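Local coordinates for protein predicted transcriptional regulator (Clostridium thermocellum, PDB 1XMA) that probably acts as a dimeric transcriptional regulator of the PadR-like family, binding DNA through a winged helix-turn-helix fold, at residues 41-46 with 115-120; 45-50 with 108-113; 81-86 with 90-95; 94-99 with 104-109. All blocks are in the same frame, centred on the assembly; numbering follows the deposited sequence.

Contact 1: residues 41-46 with 115-120; sequences YVDTII and IKYYKQ
The ring of Tyr-118 takes the backbone of the facing helix at its edge: Thr-44 O lies near the ring plane, 3.7 Å from Tyr-118 CD1. The methyl of Thr-44 reaches the same ring atom, CG2 to CD1 3.7 Å, the side chains crossing at about a right angle. Tyr-117 sends its ring obliquely past Asp-43 and Thr-44, its hydroxyl 3.9 Å from Asp-43 CB; the carboxylate of Asp-43 is turned 49° from that ring and forms a salt bridge to one conformer of Arg-85. Here helix 35-52 of the winged-helix domain meets the long C-terminal helix 112-135, the short segments running at 124° with axes 9.7 Å apart. Thr-44 divides its branches between the two tyrosines. With CG2 anti to the backbone N, the methyl faces Tyr-118, while OG1 binds a water at 2.7 Å that also binds Tyr-117 OH at 3.1 Å. The Tyr-118 hydroxyl is hydrogen-bonded to Phe-135 O and Lys-137 N of the second subunit, whose Val-136 packs on Thr-44 and Tyr-118.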
loop_
_atom_site.group_PDB
_atom_site.type_symbol
_atom_site.label_atom_id
_atom_site.label_comp_id
_atom_site.label_asym_id
_atom_site.label_seq_id
_atom_site.Cartn_x
_atom_site.Cartn_y
_atom_site.Cartn_z
ATOM N N TYR B 41 6.626 0.218 -2.144
ATOM C CA TYR B 41 7.526 -0.958 -2.083
ATOM C C TYR B 41 8.468 -1.206 -3.248
ATOM O O TYR B 41 9.257 -2.143 -3.211
ATOM C CB TYR B 41 6.750 -2.217 -1.663
ATOM C CG TYR B 41 6.364 -2.075 -0.206
ATOM C CD1 TYR B 41 7.277 -2.387 0.810
ATOM C CD2 TYR B 41 5.114 -1.553 0.159
ATOM C CE1 TYR B 41 6.946 -2.206 2.157
ATOM C CE2 TYR B 41 4.772 -1.366 1.501
ATOM C CZ TYR B 41 5.686 -1.699 2.491
ATOM O OH TYR B 41 5.345 -1.530 3.802
ATOM N N VAL B 42 8.412 -0.330 -4.250
ATOM C CA VAL B 42 9.247 -0.413 -5.443
ATOM C C VAL B 42 10.703 -0.629 -5.068
ATOM O O VAL B 42 11.324 -1.633 -5.483
ATOM C CB VAL B 42 9.018 0.878 -6.393
ATOM C CG1 VAL B 42 10.225 1.211 -7.277
ATOM C CG2 VAL B 42 7.815 0.681 -7.244
ATOM N N ASP B 43 11.246 0.287 -4.263
ATOM C CA ASP B 43 12.662 0.227 -3.849
ATOM C C ASP B 43 12.998 -1.054 -3.109
ATOM O O ASP B 43 14.058 -1.661 -3.342
ATOM C CB ASP B 43 13.027 1.427 -2.993
ATOM C CG ASP B 43 12.936 2.741 -3.763
ATOM O OD1 ASP B 43 12.523 2.735 -4.930
ATOM O OD2 ASP B 43 13.272 3.786 -3.200
ATOM N N THR B 44 12.103 -1.447 -2.205
ATOM C CA THR B 44 12.264 -2.664 -1.411
ATOM C C THR B 44 12.256 -3.917 -2.304
ATOM O O THR B 44 13.043 -4.819 -2.088
ATOM C CB THR B 44 11.151 -2.753 -0.341
ATOM O OG1 THR B 44 11.137 -1.534 0.420
ATOM C CG2 THR B 44 11.355 -3.976 0.593
ATOM N N ILE B 45 11.366 -3.944 -3.307
ATOM C CA ILE B 45 11.332 -5.008 -4.324
ATOM C C ILE B 45 12.635 -5.087 -5.170
ATOM O O ILE B 45 13.123 -6.159 -5.459
ATOM C CB ILE B 45 10.064 -4.842 -5.262
ATOM C CG1 ILE B 45 8.766 -5.105 -4.479
ATOM C CG2 ILE B 45 10.197 -5.687 -6.542
ATOM C CD1 ILE B 45 7.460 -4.910 -5.278
ATOM N N ILE B 46 13.176 -3.940 -5.567
ATOM C CA ILE B 46 14.446 -3.882 -6.300
ATOM C C ILE B 46 15.618 -4.312 -5.438
ATOM O O ILE B 46 16.482 -5.053 -5.901
ATOM C CB ILE B 46 14.729 -2.478 -6.897
ATOM C CG1 ILE B 46 13.758 -2.195 -8.057
ATOM C CG2 ILE B 46 16.201 -2.385 -7.374
ATOM C CD1 ILE B 46 13.519 -0.719 -8.336
ATOM N N ILE B 115 20.747 -2.967 2.734
ATOM C CA ILE B 115 20.227 -4.179 3.385
ATOM C C ILE B 115 19.426 -3.797 4.636
ATOM O O ILE B 115 18.400 -4.400 4.929
ATOM C CB ILE B 115 21.375 -5.174 3.719
ATOM C CG1 ILE B 115 21.744 -5.981 2.482
ATOM C CG2 ILE B 115 20.985 -6.146 4.846
ATOM C CD1 ILE B 115 23.186 -6.405 2.434
ATOM N N LYS B 116 19.911 -2.778 5.346
ATOM C CA LYS B 116 19.269 -2.255 6.541
ATOM C C LYS B 116 17.975 -1.494 6.231
ATOM O O LYS B 116 16.991 -1.596 6.982
ATOM C CB LYS B 116 20.249 -1.370 7.337
ATOM N N TYR B 117 17.972 -0.724 5.143
ATOM C CA TYR B 117 16.739 -0.105 4.667
ATOM C C TYR B 117 15.697 -1.169 4.290
ATOM O O TYR B 117 14.495 -1.015 4.583
ATOM C CB TYR B 117 17.016 0.808 3.496
ATOM C CG TYR B 117 15.774 1.330 2.761
ATOM C CD1 TYR B 117 15.345 0.725 1.593
ATOM C CD2 TYR B 117 15.059 2.457 3.225
ATOM C CE1 TYR B 117 14.247 1.187 0.892
ATOM C CE2 TYR B 117 13.923 2.952 2.514
ATOM C CZ TYR B 117 13.536 2.298 1.341
ATOM O OH TYR B 117 12.435 2.713 0.605
ATOM N N TYR B 118 16.160 -2.234 3.636
ATOM C CA TYR B 118 15.308 -3.351 3.255
ATOM C C TYR B 118 14.647 -3.994 4.485
ATOM O O TYR B 118 13.435 -4.270 4.480
ATOM C CB TYR B 118 16.121 -4.395 2.459
ATOM C CG TYR B 118 15.364 -5.689 2.221
ATOM C CD1 TYR B 118 14.488 -5.824 1.133
ATOM C CD2 TYR B 118 15.498 -6.775 3.105
ATOM C CE1 TYR B 118 13.764 -7.031 0.933
ATOM C CE2 TYR B 118 14.810 -7.956 2.907
ATOM C CZ TYR B 118 13.937 -8.080 1.820
ATOM O OH TYR B 118 13.252 -9.261 1.642
ATOM N N LYS B 119 15.438 -4.227 5.537
ATOM C CA LYS B 119 14.920 -4.898 6.750
ATOM C C LYS B 119 13.888 -4.043 7.499
ATOM O O LYS B 119 12.899 -4.575 8.027
ATOM C CB LYS B 119 16.059 -5.330 7.680
ATOM C CG LYS B 119 16.902 -6.463 7.125
ATOM C CD LYS B 119 17.716 -7.139 8.211
ATOM C CE LYS B 119 19.018 -6.396 8.502
ATOM N NZ LYS B 119 20.015 -7.287 9.196
ATOM N N GLN B 120 14.124 -2.730 7.526
ATOM C CA GLN B 120 13.181 -1.764 8.073
ATOM C C GLN B 120 11.851 -1.800 7.310
ATOM O O GLN B 120 10.772 -1.825 7.909
ATOM C CB GLN B 120 13.764 -0.337 8.030
ATOM C CG GLN B 120 12.914 0.680 8.839
ATOM C CD GLN B 120 13.078 2.142 8.392
ATOM O OE1 GLN B 120 13.630 2.980 9.136
ATOM N NE2 GLN B 120 12.579 2.464 7.176
HETATM O O HOH W 1 10.362 0.797 -0.619
#

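Contact 2: residues 45-50 with 108-113; sequences IILSLL and YRITPE
Apolar contacts carry most of this junction, in which Ile-110 spans one helical turn between Leu-47 and Leu-50. Its CD1 meets Leu-47 CD2 at 3.8 Å, the side chains crossing at about a right angle, and its CB lies 3.9 Å from Leu-50 CB. Having CG1 anti to the backbone N (chi1 -170°) sends CD1 to Leu-47 and leaves CG2 beside Leu-50 O, 3.7 Å away. The two methyls of Leu-50 straddle the start of Tyr-108: CD1 touches Tyr-108 CB at 4.1 Å, and CD2 sits 3.4 Å from Tyr-108 O. The polar link is a water that donates to Leu-50 O at 2.6 Å and accepts from Ile-110 N at 3.0 Å. Helix 35-52 thus crosses strand 106-110 of the wing, the axes of the short segments at 91°, 8.0 Å apart at their closest. Beyond the strand, Thr-111 is the N-cap of helix 112-135, and its OG1 bonds to Gly-90 O. With no direct hydrogen bond across the contact, the water serves both a helix carbonyl and a strand N-H.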
loop_
_atom_site.group_PDB
_atom_site.type_symbol
_atom_site.label_atom_id
_atom_site.label_comp_id
_atom_site.label_asym_id
_atom_site.label_seq_id
_atom_site.Cartn_x
_atom_site.Cartn_y
_atom_site.Cartn_z
ATOM N N ILE B 45 11.366 -3.944 -3.307
ATOM C CA ILE B 45 11.332 -5.008 -4.324
ATOM C C ILE B 45 12.635 -5.087 -5.170
ATOM O O ILE B 45 13.123 -6.159 -5.459
ATOM C CB ILE B 45 10.064 -4.842 -5.262
ATOM C CG1 ILE B 45 8.766 -5.105 -4.479
ATOM C CG2 ILE B 45 10.197 -5.687 -6.542
ATOM C CD1 ILE B 45 7.460 -4.910 -5.278
ATOM N N ILE B 46 13.176 -3.940 -5.567
ATOM C CA ILE B 46 14.446 -3.882 -6.300
ATOM C C ILE B 46 15.618 -4.312 -5.438
ATOM O O ILE B 46 16.482 -5.053 -5.901
ATOM C CB ILE B 46 14.729 -2.478 -6.897
ATOM C CG1 ILE B 46 13.758 -2.195 -8.057
ATOM C CG2 ILE B 46 16.201 -2.385 -7.374
ATOM C CD1 ILE B 46 13.519 -0.719 -8.336
ATOM N N LEU B 47 15.625 -3.871 -4.180
ATOM C CA LEU B 47 16.621 -4.299 -3.200
ATOM C C LEU B 47 16.565 -5.799 -2.934
ATOM O O LEU B 47 17.605 -6.468 -2.796
ATOM C CB LEU B 47 16.435 -3.524 -1.890
ATOM C CG LEU B 47 16.747 -2.023 -1.945
ATOM C CD1 LEU B 47 16.437 -1.389 -0.618
ATOM C CD2 LEU B 47 18.221 -1.749 -2.373
ATOM N N SER B 48 15.345 -6.313 -2.860
ATOM C CA SER B 48 15.097 -7.719 -2.642
ATOM C C SER B 48 15.753 -8.590 -3.740
ATOM O O SER B 48 16.377 -9.610 -3.446
ATOM C CB SER B 48 13.591 -7.950 -2.604
ATOM O OG SER B 48 13.305 -9.311 -2.530
ATOM N N LEU B 49 15.610 -8.172 -4.993
ATOM C CA LEU B 49 16.262 -8.855 -6.107
ATOM C C LEU B 49 17.789 -8.751 -6.074
ATOM O O LEU B 49 18.491 -9.713 -6.437
ATOM C CB LEU B 49 15.718 -8.373 -7.448
ATOM C CG LEU B 49 14.329 -8.930 -7.775
ATOM C CD1 LEU B 49 13.662 -8.131 -8.914
ATOM C CD2 LEU B 49 14.395 -10.415 -8.118
ATOM N N LEU B 50 18.292 -7.602 -5.620
ATOM C CA LEU B 50 19.728 -7.388 -5.505
ATOM C C LEU B 50 20.359 -8.182 -4.366
ATOM O O LEU B 50 21.547 -8.503 -4.418
ATOM C CB LEU B 50 20.052 -5.890 -5.399
ATOM C CG LEU B 50 19.769 -5.161 -6.721
ATOM C CD1 LEU B 50 19.865 -3.647 -6.569
ATOM C CD2 LEU B 50 20.685 -5.667 -7.851
ATOM N N TYR B 108 24.036 -3.250 -10.756
ATOM C CA TYR B 108 23.948 -2.727 -9.401
ATOM C C TYR B 108 24.210 -3.830 -8.401
ATOM O O TYR B 108 23.888 -4.985 -8.646
ATOM C CB TYR B 108 22.607 -2.035 -9.145
ATOM C CG TYR B 108 22.306 -0.933 -10.139
ATOM C CD1 TYR B 108 21.601 -1.205 -11.323
ATOM C CD2 TYR B 108 22.747 0.390 -9.916
ATOM C CE1 TYR B 108 21.337 -0.198 -12.255
ATOM C CE2 TYR B 108 22.470 1.409 -10.831
ATOM C CZ TYR B 108 21.769 1.103 -12.002
ATOM O OH TYR B 108 21.483 2.105 -12.923
ATOM N N ARG B 109 24.818 -3.446 -7.285
ATOM C CA ARG B 109 25.031 -4.310 -6.147
ATOM C C ARG B 109 24.455 -3.607 -4.919
ATOM O O ARG B 109 24.622 -2.403 -4.766
ATOM C CB ARG B 109 26.544 -4.574 -5.983
ATOM C CG ARG B 109 27.000 -5.215 -4.674
ATOM C CD ARG B 109 28.503 -5.635 -4.762
ATOM N NE ARG B 109 28.697 -6.799 -5.640
ATOM C CZ ARG B 109 29.873 -7.351 -5.945
ATOM N NH1 ARG B 109 31.003 -6.858 -5.448
ATOM N NH2 ARG B 109 29.923 -8.408 -6.751
ATOM N N ILE B 110 23.774 -4.362 -4.055
ATOM C CA ILE B 110 23.216 -3.787 -2.827
ATOM C C ILE B 110 24.321 -3.454 -1.767
ATOM O O ILE B 110 25.291 -4.200 -1.617
ATOM C CB ILE B 110 22.039 -4.673 -2.248
ATOM C CG1 ILE B 110 21.302 -3.935 -1.113
ATOM C CG2 ILE B 110 22.531 -6.096 -1.854
ATOM C CD1 ILE B 110 20.025 -4.594 -0.642
ATOM N N THR B 111 24.172 -2.322 -1.070
ATOM C CA THR B 111 25.110 -1.927 0.015
ATOM C C THR B 111 24.612 -2.378 1.411
ATOM O O THR B 111 23.419 -2.643 1.590
ATOM C CB THR B 111 25.377 -0.402 0.031
ATOM O OG1 THR B 111 24.176 0.298 0.380
ATOM C CG2 THR B 111 25.888 0.094 -1.313
ATOM N N PRO B 112 25.530 -2.506 2.399
ATOM C CA PRO B 112 25.093 -2.759 3.788
ATOM C C PRO B 112 23.987 -1.819 4.270
ATOM O O PRO B 112 23.118 -2.238 5.031
ATOM C CB PRO B 112 26.373 -2.526 4.599
ATOM C CG PRO B 112 27.466 -2.964 3.651
ATOM C CD PRO B 112 27.007 -2.478 2.293
ATOM N N GLU B 113 24.035 -0.569 3.828
ATOM C CA GLU B 113 23.050 0.453 4.193
ATOM C C GLU B 113 21.710 0.192 3.498
ATOM O O GLU B 113 20.642 0.570 4.006
ATOM C CB GLU B 113 23.579 1.866 3.861
ATOM C CG GLU B 113 24.975 2.200 4.495
ATOM C CD GLU B 113 26.179 1.557 3.759
ATOM O OE1 GLU B 113 26.021 1.102 2.623
ATOM O OE2 GLU B 113 27.290 1.515 4.324
HETATM O O HOH W 2 23.711 -7.208 -5.013
#

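Contact 3: residues 81-86 with 90-95; sequences SAFARL and GYIKSY
Leu-86 O accepts the N-H of Tyr-91 at 2.8 Å, a nearly straight bond (164° at the hydrogen) that comes in almost along the C=O axis. Beside it the Leu-86 side chain divides its contacts: CD2 lies in the plane of the Tyr-91 ring, at its edge, 3.9 Å from Tyr-91 CD2, and CB meets Ile-92 CD1 at 3.7 Å. That same CD1 also reaches Phe-83, 3.7 Å from its carbonyl O and 3.9 Å from ring atom CD2. Ile-92 holds CG1 between its backbone N and carbonyl carbon (chi1 67°), and CD1 lands between Phe-83 and Leu-86. Gly-90 sets up the turn: its positive phi of 83° closes helix 76-88 in a Schellman motif and sends the chain into strand 92-96, the first strand of the wing. Farther out, the Phe-83 ring stacks on Tyr-108, the Tyr-91 ring on Tyr-117, and Leu-47 and Leu-50 pack on Ile-92. One helix carbonyl thus ties down the residue just ahead of the strand, while Ile-92 CD1 gives strand and helix an apolar contact.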
loop_
_atom_site.group_PDB
_atom_site.type_symbol
_atom_site.label_atom_id
_atom_site.label_comp_id
_atom_site.label_asym_id
_atom_site.label_seq_id
_atom_site.Cartn_x
_atom_site.Cartn_y
_atom_site.Cartn_z
ATOM N N SER B 81 14.178 5.798 -12.326
ATOM C CA SER B 81 14.277 6.797 -11.240
ATOM C C SER B 81 14.468 6.164 -9.856
ATOM O O SER B 81 14.989 6.805 -8.934
ATOM C CB SER B 81 13.110 7.793 -11.253
ATOM O OG SER B 81 11.883 7.128 -11.225
ATOM N N ALA B 82 14.060 4.897 -9.713
ATOM C CA ALA B 82 14.301 4.148 -8.475
ATOM C C ALA B 82 15.792 3.834 -8.281
ATOM O O ALA B 82 16.336 4.023 -7.182
ATOM C CB ALA B 82 13.450 2.878 -8.434
ATOM N N PHE B 83 16.456 3.365 -9.341
ATOM C CA PHE B 83 17.914 3.153 -9.313
ATOM C C PHE B 83 18.640 4.423 -8.884
ATOM O O PHE B 83 19.534 4.386 -8.015
ATOM C CB PHE B 83 18.437 2.763 -10.695
ATOM C CG PHE B 83 18.121 1.357 -11.106
ATOM C CD1 PHE B 83 17.756 1.082 -12.437
ATOM C CD2 PHE B 83 18.206 0.290 -10.187
ATOM C CE1 PHE B 83 17.463 -0.241 -12.859
ATOM C CE2 PHE B 83 17.920 -1.045 -10.590
ATOM C CZ PHE B 83 17.552 -1.308 -11.935
ATOM N N ALA B 84 18.244 5.541 -9.509
ATOM C CA ALA B 84 18.841 6.846 -9.254
ATOM C C ALA B 84 18.719 7.204 -7.772
ATOM O O ALA B 84 19.723 7.492 -7.131
ATOM C CB ALA B 84 18.197 7.929 -10.162
ATOM N N ARG B 85 17.482 7.151 -7.250
ATOM C CA ARG B 85 17.168 7.344 -5.819
ATOM C C ARG B 85 17.892 6.365 -4.902
ATOM O O ARG B 85 18.426 6.766 -3.877
ATOM C CB ARG B 85 15.648 7.231 -5.588
ATOM C CG ARG B 85 15.204 7.269 -4.106
ATOM C CD ARG B 85 13.788 6.711 -3.918
ATOM N NE ARG B 85 12.910 7.193 -4.966
ATOM C CZ ARG B 85 12.249 6.439 -5.821
ATOM N NH1 ARG B 85 12.311 5.123 -5.749
ATOM N NH2 ARG B 85 11.501 7.021 -6.753
ATOM N N LEU B 86 17.892 5.083 -5.264
ATOM C CA LEU B 86 18.574 4.061 -4.456
ATOM C C LEU B 86 20.081 4.323 -4.354
ATOM O O LEU B 86 20.682 4.125 -3.288
ATOM C CB LEU B 86 18.305 2.657 -5.004
ATOM C CG LEU B 86 16.932 2.014 -4.772
ATOM C CD1 LEU B 86 16.851 0.713 -5.549
ATOM C CD2 LEU B 86 16.670 1.759 -3.297
ATOM N N GLY B 90 22.480 5.850 -1.286
ATOM C CA GLY B 90 23.571 4.940 -0.888
ATOM C C GLY B 90 23.157 3.501 -0.546
ATOM O O GLY B 90 23.796 2.830 0.296
ATOM N N TYR B 91 22.102 3.017 -1.207
ATOM C CA TYR B 91 21.563 1.677 -0.913
ATOM C C TYR B 91 22.037 0.639 -1.912
ATOM O O TYR B 91 21.956 -0.570 -1.659
ATOM C CB TYR B 91 20.036 1.713 -0.879
ATOM C CG TYR B 91 19.440 2.606 0.203
ATOM C CD1 TYR B 91 20.108 2.824 1.416
ATOM C CD2 TYR B 91 18.193 3.208 0.022
ATOM C CE1 TYR B 91 19.561 3.640 2.402
ATOM C CE2 TYR B 91 17.632 4.017 1.020
ATOM C CZ TYR B 91 18.321 4.226 2.200
ATOM O OH TYR B 91 17.782 5.024 3.176
ATOM N N ILE B 92 22.503 1.122 -3.064
ATOM C CA ILE B 92 23.064 0.282 -4.112
ATOM C C ILE B 92 24.218 1.032 -4.743
ATOM O O ILE B 92 24.240 2.280 -4.722
ATOM C CB ILE B 92 22.035 -0.069 -5.240
ATOM C CG1 ILE B 92 21.635 1.198 -6.037
ATOM C CG2 ILE B 92 20.832 -0.826 -4.680
ATOM C CD1 ILE B 92 20.676 0.970 -7.237
ATOM N N LYS B 93 25.151 0.277 -5.340
ATOM C CA LYS B 93 26.214 0.861 -6.154
ATOM C C LYS B 93 26.254 0.316 -7.583
ATOM O O LYS B 93 26.127 -0.887 -7.805
ATOM C CB LYS B 93 27.552 0.626 -5.491
ATOM C CG LYS B 93 27.882 1.634 -4.415
ATOM C CD LYS B 93 28.996 1.110 -3.525
ATOM C CE LYS B 93 29.525 2.195 -2.629
ATOM N NZ LYS B 93 30.941 1.899 -2.296
ATOM N N SER B 94 26.449 1.213 -8.537
ATOM C CA SER B 94 26.639 0.852 -9.923
ATOM C C SER B 94 28.055 0.364 -10.177
ATOM O O SER B 94 29.014 0.736 -9.485
ATOM C CB SER B 94 26.353 2.050 -10.834
ATOM O OG SER B 94 27.206 3.135 -10.509
ATOM N N TYR B 95 28.175 -0.478 -11.185
ATOM C CA TYR B 95 29.455 -0.800 -11.755
ATOM C C TYR B 95 29.230 -1.167 -13.194
ATOM O O TYR B 95 28.069 -1.212 -13.638
ATOM C CB TYR B 95 30.190 -1.879 -10.942
ATOM C CG TYR B 95 29.569 -3.250 -10.866
ATOM C CD1 TYR B 95 29.934 -4.251 -11.779
ATOM C CD2 TYR B 95 28.656 -3.583 -9.838
ATOM C CE1 TYR B 95 29.384 -5.550 -11.708
ATOM C CE2 TYR B 95 28.093 -4.893 -9.756
ATOM C CZ TYR B 95 28.476 -5.855 -10.694
ATOM O OH TYR B 95 27.958 -7.109 -10.641
#

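Contact 4: residues 94-99 with 104-109; sequences SYYGEE and RRTYYR
Tyr-107 N donates to Tyr-95 O at 2.9 Å (165° at the hydrogen), and Tyr-95 N returns a bond of 2.9 Å to Tyr-107 O, an antiparallel hydrogen-bonded pair of the wing hairpin. Tyr-95 CG sits between its backbone N and carbonyl carbon (chi1 64°), which lays the ring against Tyr-107 CB in a CH-pi contact, 3.6 Å from CB to the Tyr-95 centroid; the rings themselves, 21° from parallel, are slid apart and barely overlap. Tyr-95 OH reaches Asp-54, which also pairs with Arg-109. On the other face Thr-106 OG1 meets the edge of the Tyr-96 ring, and Thr-106 CG2 touches Ser-94 CB. Past the strands, Gly-97 N donates to Arg-105 O at 3.0 Å, and Gly-97 O accepts Arg-104 NH1 at 3.0 Å, lying in the guanidinium plane. The peptide N of Glu-99 lies over one face of that guanidinium. Backbone bonds thus set the register, while Arg-104 continues the pairing toward the hairpin tip through one hydrogen bond and a long salt bridge, NE to Glu-99 OE2 3.5 Å.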
loop_
_atom_site.group_PDB
_atom_site.type_symbol
_atom_site.label_atom_id
_atom_site.label_comp_id
_atom_site.label_asym_id
_atom_site.label_seq_id
_atom_site.Cartn_x
_atom_site.Cartn_y
_atom_site.Cartn_z
ATOM N N SER B 94 26.449 1.213 -8.537
ATOM C CA SER B 94 26.639 0.852 -9.923
ATOM C C SER B 94 28.055 0.364 -10.177
ATOM O O SER B 94 29.014 0.736 -9.485
ATOM C CB SER B 94 26.353 2.050 -10.834
ATOM O OG SER B 94 27.206 3.135 -10.509
ATOM N N TYR B 95 28.175 -0.478 -11.185
ATOM C CA TYR B 95 29.455 -0.800 -11.755
ATOM C C TYR B 95 29.230 -1.167 -13.194
ATOM O O TYR B 95 28.069 -1.212 -13.638
ATOM C CB TYR B 95 30.190 -1.879 -10.942
ATOM C CG TYR B 95 29.569 -3.250 -10.866
ATOM C CD1 TYR B 95 29.934 -4.251 -11.779
ATOM C CD2 TYR B 95 28.656 -3.583 -9.838
ATOM C CE1 TYR B 95 29.384 -5.550 -11.708
ATOM C CE2 TYR B 95 28.093 -4.893 -9.756
ATOM C CZ TYR B 95 28.476 -5.855 -10.694
ATOM O OH TYR B 95 27.958 -7.109 -10.641
ATOM N N TYR B 96 30.321 -1.399 -13.927
ATOM C CA TYR B 96 30.274 -1.504 -15.382
ATOM C C TYR B 96 30.868 -2.787 -15.925
ATOM O O TYR B 96 32.023 -3.112 -15.629
ATOM C CB TYR B 96 30.962 -0.282 -16.023
ATOM C CG TYR B 96 30.313 0.987 -15.599
ATOM C CD1 TYR B 96 30.957 1.865 -14.726
ATOM C CD2 TYR B 96 29.017 1.296 -16.022
ATOM C CE1 TYR B 96 30.327 3.048 -14.305
ATOM C CE2 TYR B 96 28.382 2.464 -15.597
ATOM C CZ TYR B 96 29.038 3.332 -14.739
ATOM O OH TYR B 96 28.402 4.494 -14.337
ATOM N N GLY B 97 30.074 -3.496 -16.739
ATOM C CA GLY B 97 30.546 -4.672 -17.503
ATOM C C GLY B 97 31.489 -4.274 -18.649
ATOM O O GLY B 97 31.841 -3.098 -18.790
ATOM N N GLU B 98 31.899 -5.254 -19.456
ATOM C CA GLU B 98 32.837 -5.014 -20.564
ATOM C C GLU B 98 32.221 -4.206 -21.692
ATOM O O GLU B 98 31.010 -4.293 -21.954
ATOM C CB GLU B 98 33.359 -6.317 -21.167
ATOM C CG GLU B 98 33.223 -7.542 -20.291
ATOM C CD GLU B 98 33.642 -8.785 -21.014
ATOM O OE1 GLU B 98 33.233 -8.956 -22.192
ATOM O OE2 GLU B 98 34.387 -9.580 -20.415
ATOM N N GLU B 99 33.074 -3.440 -22.368
ATOM C CA GLU B 99 32.667 -2.643 -23.505
ATOM C C GLU B 99 32.281 -3.533 -24.660
ATOM O O GLU B 99 32.985 -4.511 -24.975
ATOM C CB GLU B 99 33.777 -1.705 -23.921
ATOM C CG GLU B 99 33.282 -0.381 -24.441
ATOM C CD GLU B 99 34.314 0.710 -24.268
ATOM O OE1 GLU B 99 35.414 0.571 -24.862
ATOM O OE2 GLU B 99 34.028 1.699 -23.532
ATOM N N ARG B 104 28.951 -0.873 -22.823
ATOM C CA ARG B 104 28.980 -1.157 -21.345
ATOM C C ARG B 104 27.623 -1.174 -20.606
ATOM O O ARG B 104 26.906 -0.163 -20.563
ATOM C CB ARG B 104 29.939 -0.211 -20.604
ATOM C CG ARG B 104 31.389 -0.616 -20.681
ATOM C CD ARG B 104 32.263 0.254 -19.779
ATOM N NE ARG B 104 33.617 0.384 -20.322
ATOM C CZ ARG B 104 34.574 -0.543 -20.237
ATOM N NH1 ARG B 104 34.350 -1.691 -19.595
ATOM N NH2 ARG B 104 35.771 -0.315 -20.788
ATOM N N ARG B 105 27.315 -2.310 -19.980
ATOM C CA ARG B 105 26.102 -2.461 -19.161
ATOM C C ARG B 105 26.318 -1.953 -17.733
ATOM O O ARG B 105 27.374 -2.175 -17.147
ATOM C CB ARG B 105 25.646 -3.925 -19.185
ATOM C CG ARG B 105 24.621 -4.327 -18.131
ATOM C CD ARG B 105 23.820 -5.508 -18.626
ATOM N NE ARG B 105 23.069 -5.137 -19.831
ATOM C CZ ARG B 105 22.642 -5.989 -20.758
ATOM N NH1 ARG B 105 22.873 -7.298 -20.648
ATOM N NH2 ARG B 105 21.980 -5.524 -21.804
ATOM N N THR B 106 25.313 -1.271 -17.179
ATOM C CA THR B 106 25.343 -0.850 -15.786
ATOM C C THR B 106 24.700 -1.917 -14.901
ATOM O O THR B 106 23.530 -2.266 -15.088
ATOM C CB THR B 106 24.672 0.544 -15.554
ATOM O OG1 THR B 106 25.253 1.504 -16.431
ATOM C CG2 THR B 106 24.887 1.037 -14.119
ATOM N N TYR B 107 25.497 -2.436 -13.963
ATOM C CA TYR B 107 25.049 -3.407 -12.968
ATOM C C TYR B 107 24.897 -2.712 -11.609
ATOM O O TYR B 107 25.559 -1.699 -11.332
ATOM C CB TYR B 107 26.045 -4.567 -12.854
ATOM C CG TYR B 107 26.148 -5.448 -14.090
ATOM C CD1 TYR B 107 27.127 -5.212 -15.065
ATOM C CD2 TYR B 107 25.275 -6.528 -14.275
ATOM C CE1 TYR B 107 27.214 -6.016 -16.207
ATOM C CE2 TYR B 107 25.352 -7.342 -15.411
ATOM C CZ TYR B 107 26.323 -7.082 -16.365
ATOM O OH TYR B 107 26.405 -7.893 -17.476
ATOM N N TYR B 108 24.036 -3.250 -10.756
ATOM C CA TYR B 108 23.948 -2.727 -9.401
ATOM C C TYR B 108 24.210 -3.830 -8.401
ATOM O O TYR B 108 23.888 -4.985 -8.646
ATOM C CB TYR B 108 22.607 -2.035 -9.145
ATOM C CG TYR B 108 22.306 -0.933 -10.139
ATOM C CD1 TYR B 108 21.601 -1.205 -11.323
ATOM C CD2 TYR B 108 22.747 0.390 -9.916
ATOM C CE1 TYR B 108 21.337 -0.198 -12.255
ATOM C CE2 TYR B 108 22.470 1.409 -10.831
ATOM C CZ TYR B 108 21.769 1.103 -12.002
ATOM O OH TYR B 108 21.483 2.105 -12.923
ATOM N N ARG B 109 24.818 -3.446 -7.285
ATOM C CA ARG B 109 25.031 -4.310 -6.147
ATOM C C ARG B 109 24.455 -3.607 -4.919
ATOM O O ARG B 109 24.622 -2.403 -4.766
ATOM C CB ARG B 109 26.544 -4.574 -5.983
ATOM C CG ARG B 109 27.000 -5.215 -4.674
ATOM C CD ARG B 109 28.503 -5.635 -4.762
ATOM N NE ARG B 109 28.697 -6.799 -5.640
ATOM C CZ ARG B 109 29.873 -7.351 -5.945
ATOM N NH1 ARG B 109 31.003 -6.858 -5.448
ATOM N NH2 ARG B 109 29.923 -8.408 -6.751
HETATM O O HOH W 3 28.592 -4.923 -20.116
#

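In the fold
From the N terminus, helix 35-52 supplies the first side of contacts 1 and 2 in overlapping segments. Contact 1 closes the long loop to helix 112-135, and contact 2 the slightly shorter one to strand 106-110 and the start of that helix. Contacts 3 and 4 both lie within the loop of contact 1. Contact 3, nested inside contact 2 as well, ties helix 76-88 to strand 92-96; contact 4 begins on that strand, closes the wing hairpin, and finishes on the stretch used by contact 2. Ile-46 packs on Ala-82 and Leu-86 of contact 3, and Arg-109 O to Lys-93 N joins contact 3 to the strand of contacts 2 and 4. Contacts 1 and 2 also touch the second subunit.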